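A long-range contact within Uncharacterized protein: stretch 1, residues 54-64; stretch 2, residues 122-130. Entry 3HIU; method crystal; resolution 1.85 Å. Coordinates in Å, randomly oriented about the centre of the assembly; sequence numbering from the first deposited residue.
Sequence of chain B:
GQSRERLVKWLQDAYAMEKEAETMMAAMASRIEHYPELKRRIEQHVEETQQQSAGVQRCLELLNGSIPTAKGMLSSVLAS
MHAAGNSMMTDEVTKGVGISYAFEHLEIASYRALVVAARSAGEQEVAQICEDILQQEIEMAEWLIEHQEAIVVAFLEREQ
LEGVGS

Stretch 1 54-64: AGVQRCLELLN
Stretch 2, residues 122-130: GEQEVAQIC

Two helical segments of one chain lie side by side and nearly antiparallel, their N-to-C directions 165° apart and their axes 10.3 Å apart at closest approach. Residues 54-62 are helical, with phi/psi near -65/-37; Leu63 (-95/10) leaves the helix and Asn64 turns to positive phi. In the other stretch Gly122 (63/25) closes a preceding helix in a Schellman motif, a positive phi that favours glycine, and Glu123 (-98/84) is at the N-cap position of helix 124-130, mostly near -65/-40 with Ile129 at -42/-56. Successive i to i+4 bonds hold each helix, such as Glu61 N to Gln57 O at 2.7 Å and Ala127 N to Glu123 O at 3.2 Å.

The register runs in opposite senses: CA of Gly55 lies 7.0 Å from CA of Ile129, CA of Cys59 6.3 Å from CA of Val126, and CA of Leu63 9.4 Å from CA of Glu123. Gly55 O lies 4.3 Å from Ile129 CG2. An ideal CB on Gly55 would stand 3.7 Å from that CG2, an ordinary contact, so the geometry does not make glycine obligatory.

No hydrogen bond crosses the interface; four contacts join apolar side chains. Cys59 (chi1 m), compact and polarizable, places SG 3.7 Å from CG1 of Ile129 (m, m) and 3.9 Å from CG1 of Val126 (t). The beta-branched Val126 also receives Leu62 (t, p), CD2 to CG2 4.0 Å, and Leu63 (m, t), CD1 to CG2 4.3 Å.

Two charged side chains also touch apolar carbons. The CA-to-CB bond of Arg58 (m, t, m) points sideways, yet NH1 comes within 4.0 Å of Ile129 CD1. That of Glu123 (m, m) points toward stretch 1: OE2 lies 3.0 Å from Leu63 CD2, and OE1 3.9 Å from Leu62 CD2. Within stretch 1, Gln57 (t, t) NE2 donates to Glu61 (m, t) OE2 at 2.6 Å.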

# COMPACT_ATOMS: atom_id res chain seq x y z
N ALA B 54 4.54 17.35 11.55
CA ALA B 54 4.90 18.66 12.10
C ALA B 54 5.20 19.61 10.95
O ALA B 54 5.01 20.81 11.06
CB ALA B 54 6.09 18.55 13.01
N GLY B 55 5.69 19.05 9.84
CA GLY B 55 5.88 19.84 8.64
C GLY B 55 4.54 20.08 7.98
O GLY B 55 4.25 21.17 7.49
N VAL B 56 3.71 19.05 7.97
CA VAL B 56 2.38 19.18 7.44
C VAL B 56 1.63 20.25 8.23
O VAL B 56 0.93 21.09 7.65
CB VAL B 56 1.62 17.84 7.49
CG1 VAL B 56 0.21 18.01 7.01
CG2 VAL B 56 2.32 16.80 6.66
N GLN B 57 1.80 20.24 9.55
CA GLN B 57 1.02 21.15 10.40
C GLN B 57 1.41 22.59 10.19
O GLN B 57 0.57 23.49 10.24
CB GLN B 57 1.16 20.81 11.88
CG GLN B 57 0.93 22.01 12.77
CD GLN B 57 0.56 21.64 14.19
OE1 GLN B 57 0.55 20.46 14.55
NE2 GLN B 57 0.25 22.64 15.00
N ARG B 58 2.70 22.83 9.97
CA ARG B 58 3.16 24.14 9.57
C ARG B 58 2.45 24.59 8.30
O ARG B 58 2.16 25.78 8.11
CB ARG B 58 4.67 24.14 9.37
CG ARG B 58 5.44 23.90 10.65
CD ARG B 58 6.80 24.60 10.62
NE ARG B 58 7.42 24.50 9.30
CZ ARG B 58 8.36 23.62 8.97
NH1 ARG B 58 8.86 23.61 7.74
NH2 ARG B 58 8.80 22.74 9.87
N CYS B 59 2.15 23.63 7.43
CA CYS B 59 1.43 23.90 6.19
C CYS B 59 -0.06 24.15 6.42
O CYS B 59 -0.70 24.89 5.68
CB CYS B 59 1.63 22.76 5.19
SG CYS B 59 3.28 22.66 4.45
N LEU B 60 -0.61 23.53 7.46
CA LEU B 60 -2.01 23.75 7.81
C LEU B 60 -2.17 25.07 8.57
O LEU B 60 -3.18 25.76 8.43
CB LEU B 60 -2.56 22.57 8.63
CG LEU B 60 -3.09 21.36 7.85
CD1 LEU B 60 -3.27 20.14 8.77
CD2 LEU B 60 -4.38 21.70 7.11
N GLU B 61 -1.17 25.42 9.37
CA GLU B 61 -1.17 26.69 10.07
C GLU B 61 -1.00 27.86 9.10
O GLU B 61 -1.65 28.90 9.24
CB GLU B 61 -0.10 26.70 11.16
CG GLU B 61 -0.45 25.77 12.32
CD GLU B 61 0.70 25.49 13.26
OE1 GLU B 61 1.87 25.56 12.83
OE2 GLU B 61 0.44 25.20 14.45
N LEU B 62 -0.15 27.68 8.09
CA LEU B 62 0.03 28.68 7.05
C LEU B 62 -1.25 29.04 6.28
O LEU B 62 -1.52 30.22 6.05
CB LEU B 62 1.12 28.24 6.06
CG LEU B 62 1.10 28.97 4.71
CD1 LEU B 62 1.50 30.44 4.89
CD2 LEU B 62 1.98 28.28 3.66
N LEU B 63 -2.01 28.04 5.86
CA LEU B 63 -3.16 28.26 4.97
C LEU B 63 -4.47 28.40 5.74
O LEU B 63 -5.55 28.39 5.15
CB LEU B 63 -3.27 27.12 3.94
CG LEU B 63 -2.10 26.94 2.96
CD1 LEU B 63 -1.98 25.49 2.52
CD2 LEU B 63 -2.27 27.85 1.77
N ASN B 64 -4.37 28.51 7.06
CA ASN B 64 -5.55 28.70 7.91
C ASN B 64 -6.39 27.44 8.12
O ASN B 64 -7.39 27.46 8.84
CB ASN B 64 -6.42 29.85 7.39
CG ASN B 64 -5.68 31.19 7.33
OD1 ASN B 64 -4.85 31.50 8.19
ND2 ASN B 64 -5.99 31.98 6.31
N GLY B 122 -0.59 27.23 -6.39
CA GLY B 122 0.50 28.18 -6.44
C GLY B 122 1.17 28.35 -5.09
O GLY B 122 1.75 29.39 -4.81
N GLU B 123 1.07 27.32 -4.26
CA GLU B 123 1.80 27.28 -3.00
C GLU B 123 3.04 26.45 -3.24
O GLU B 123 3.06 25.25 -2.97
CB GLU B 123 0.96 26.65 -1.88
CG GLU B 123 -0.25 27.46 -1.43
CD GLU B 123 0.11 28.65 -0.55
OE1 GLU B 123 1.29 28.77 -0.14
OE2 GLU B 123 -0.79 29.47 -0.27
N GLN B 124 4.09 27.07 -3.76
CA GLN B 124 5.27 26.31 -4.13
C GLN B 124 6.10 25.83 -2.94
O GLN B 124 6.80 24.83 -3.03
CB GLN B 124 6.12 27.09 -5.14
CG GLN B 124 5.44 27.29 -6.49
CD GLN B 124 5.29 26.01 -7.30
OE1 GLN B 124 5.98 25.02 -7.04
NE2 GLN B 124 4.40 26.02 -8.28
N GLU B 125 6.03 26.54 -1.82
CA GLU B 125 6.72 26.13 -0.59
C GLU B 125 6.08 24.88 -0.01
O GLU B 125 6.78 23.97 0.43
CB GLU B 125 6.72 27.24 0.46
CG GLU B 125 7.54 28.47 0.11
CD GLU B 125 6.75 29.53 -0.65
OE1 GLU B 125 5.57 29.28 -1.01
OE2 GLU B 125 7.30 30.63 -0.89
N VAL B 126 4.75 24.85 0.03
CA VAL B 126 4.02 23.66 0.46
C VAL B 126 4.43 22.47 -0.41
O VAL B 126 4.70 21.39 0.09
CB VAL B 126 2.48 23.86 0.39
CG1 VAL B 126 1.75 22.61 0.83
CG2 VAL B 126 2.06 25.03 1.25
N ALA B 127 4.50 22.71 -1.72
CA ALA B 127 4.84 21.67 -2.68
C ALA B 127 6.20 21.03 -2.41
O ALA B 127 6.39 19.83 -2.61
CB ALA B 127 4.77 22.23 -4.10
N GLN B 128 7.16 21.84 -1.96
CA GLN B 128 8.49 21.34 -1.66
C GLN B 128 8.46 20.46 -0.41
O GLN B 128 9.00 19.36 -0.41
CB GLN B 128 9.50 22.49 -1.48
CG GLN B 128 10.85 22.29 -2.21
CD GLN B 128 11.80 21.33 -1.51
OE1 GLN B 128 12.07 20.23 -1.99
NE2 GLN B 128 12.32 21.75 -0.36
N ILE B 129 7.82 20.95 0.65
CA ILE B 129 7.61 20.14 1.83
C ILE B 129 7.20 18.75 1.35
O ILE B 129 7.85 17.75 1.67
CB ILE B 129 6.47 20.68 2.74
CG1 ILE B 129 6.68 22.16 3.07
CG2 ILE B 129 6.40 19.89 4.04
CD1 ILE B 129 7.71 22.40 4.15
N CYS B 130 6.15 18.73 0.54
CA CYS B 130 5.52 17.48 0.16
C CYS B 130 6.39 16.57 -0.70
O CYS B 130 6.28 15.35 -0.62
CB CYS B 130 4.19 17.76 -0.53
SG CYS B 130 3.05 18.56 0.58